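Local coordinates for protein PadR family transcriptional regulator (Listeria monocytogenes, PDB 6ABQ) that probably binds DNA as a dimeric PadR-family transcription factor and is thought to be regulated by a ligand, at residues 92-95 with 96-100. Sequence-based numbering, arbitrary orientation.
Sequences LAIF and WKRWD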
# COMPACT_ATOMS: atom_id res chain seq x y z
N LEU B 92 -10.42 -7.32 -10.57
CA LEU B 92 -9.50 -8.16 -9.82
C LEU B 92 -8.28 -8.55 -10.67
O LEU B 92 -7.15 -8.43 -10.20
CB LEU B 92 -10.20 -9.39 -9.22
CG LEU B 92 -9.36 -10.36 -8.38
CD1 LEU B 92 -8.74 -9.71 -7.14
CD2 LEU B 92 -10.21 -11.56 -8.00
N ALA B 93 -8.54 -8.99 -11.91
CA ALA B 93 -7.49 -9.30 -12.88
C ALA B 93 -6.58 -8.10 -13.13
O ALA B 93 -5.36 -8.25 -13.18
CB ALA B 93 -8.08 -9.82 -14.18
N ILE B 94 -7.18 -6.91 -13.26
CA ILE B 94 -6.46 -5.64 -13.40
C ILE B 94 -5.60 -5.32 -12.15
O ILE B 94 -4.46 -4.88 -12.30
CB ILE B 94 -7.41 -4.47 -13.78
CG1 ILE B 94 -7.96 -4.67 -15.20
CG2 ILE B 94 -6.69 -3.12 -13.74
CD1 ILE B 94 -9.21 -3.87 -15.52
N PHE B 95 -6.16 -5.54 -10.95
CA PHE B 95 -5.41 -5.37 -9.69
C PHE B 95 -4.12 -6.17 -9.66
O PHE B 95 -3.07 -5.63 -9.29
CB PHE B 95 -6.27 -5.71 -8.46
CG PHE B 95 -5.45 -5.94 -7.21
CD1 PHE B 95 -4.94 -4.86 -6.47
CD2 PHE B 95 -5.16 -7.24 -6.77
CE1 PHE B 95 -4.17 -5.07 -5.33
CE2 PHE B 95 -4.39 -7.45 -5.63
CZ PHE B 95 -3.90 -6.37 -4.91
N TRP B 96 -4.20 -7.46 -10.02
CA TRP B 96 -3.03 -8.36 -10.03
C TRP B 96 -1.95 -7.92 -11.03
O TRP B 96 -0.75 -8.02 -10.74
CB TRP B 96 -3.45 -9.82 -10.26
CG TRP B 96 -4.17 -10.45 -9.08
CD1 TRP B 96 -5.44 -10.94 -9.06
CD2 TRP B 96 -3.65 -10.65 -7.75
NE1 TRP B 96 -5.75 -11.43 -7.81
CE2 TRP B 96 -4.67 -11.26 -6.99
CE3 TRP B 96 -2.41 -10.36 -7.13
CZ2 TRP B 96 -4.49 -11.60 -5.64
CZ3 TRP B 96 -2.24 -10.69 -5.80
CH2 TRP B 96 -3.28 -11.31 -5.06
N LYS B 97 -2.39 -7.43 -12.19
CA LYS B 97 -1.48 -6.86 -13.19
C LYS B 97 -0.74 -5.63 -12.64
O LYS B 97 0.48 -5.52 -12.81
CB LYS B 97 -2.23 -6.53 -14.49
CG LYS B 97 -2.06 -7.60 -15.58
CD LYS B 97 -3.25 -7.72 -16.52
CE LYS B 97 -3.29 -6.66 -17.63
NZ LYS B 97 -2.13 -6.71 -18.57
N ARG B 98 -1.47 -4.74 -11.97
CA ARG B 98 -0.88 -3.51 -11.42
C ARG B 98 -0.00 -3.78 -10.20
O ARG B 98 1.08 -3.19 -10.05
CB ARG B 98 -1.97 -2.49 -11.10
CG ARG B 98 -2.70 -1.97 -12.33
CD ARG B 98 -3.91 -1.15 -11.94
NE ARG B 98 -4.37 -0.33 -13.06
CZ ARG B 98 -5.59 0.20 -13.17
NH1 ARG B 98 -6.51 -0.01 -12.23
NH2 ARG B 98 -5.88 0.93 -14.24
N TRP B 99 -0.48 -4.68 -9.33
CA TRP B 99 0.27 -5.14 -8.16
C TRP B 99 1.59 -5.83 -8.54
O TRP B 99 2.59 -5.62 -7.86
CB TRP B 99 -0.58 -6.05 -7.25
CG TRP B 99 0.10 -6.34 -5.94
CD1 TRP B 99 0.06 -5.57 -4.80
CD2 TRP B 99 0.96 -7.45 -5.64
NE1 TRP B 99 0.83 -6.15 -3.81
CE2 TRP B 99 1.39 -7.30 -4.29
CE3 TRP B 99 1.39 -8.57 -6.37
CZ2 TRP B 99 2.24 -8.23 -3.67
CZ3 TRP B 99 2.24 -9.50 -5.75
CH2 TRP B 99 2.65 -9.32 -4.40
N ASP B 100 1.58 -6.63 -9.60
CA ASP B 100 2.81 -7.24 -10.14
C ASP B 100 3.80 -6.20 -10.67
O ASP B 100 5.00 -6.31 -10.40
CB ASP B 100 2.50 -8.26 -11.24
CG ASP B 100 2.20 -9.64 -10.69
OD1 ASP B 100 2.85 -10.09 -9.71
OD2 ASP B 100 1.30 -10.30 -11.26
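Phe95 turns its edge to the face of Trp96 in a T-shaped pair, CE2 lying over the six-membered ring of the indole with the planes at 64°, while one face of Phe95 receives CB of Trp99 in a CH-pi contact, 4.3 Å from the centroid of the Phe95 ring. These three form an aromatic cluster on the long C-terminal helix 86-110 of the PadR fold. With CG anti to the backbone N (chi1 163°), Phe95 lies alongside Trp99, one turn on, and its CZ meets CD1 of that indole at 4.0 Å. The rings offer wide apolar area both to helix 17-27, where Met21 touches Trp96 and Ser17 touches Trp99, and to the second subunit, whose Leu13 and Ile106 meet Phe95 and Trp99. Trp96 adds a polar function: its NE1 donates to Glu24, and Leu92 lies side by side with it, CD1 of Leu92 being 3.5 Å from NE1 of Trp96. Away from the cluster, the extended chain of Arg98 lies alongside Ile94, and the flat guanidinium rests one face on an apolar methyl, CG2 of Ile94, 3.5 Å from CZ of Arg98. Backbone bonds hold the helical turn, among them Trp99 N to Phe95 O at 2.8 Å, with an N-H...O angle of 164°.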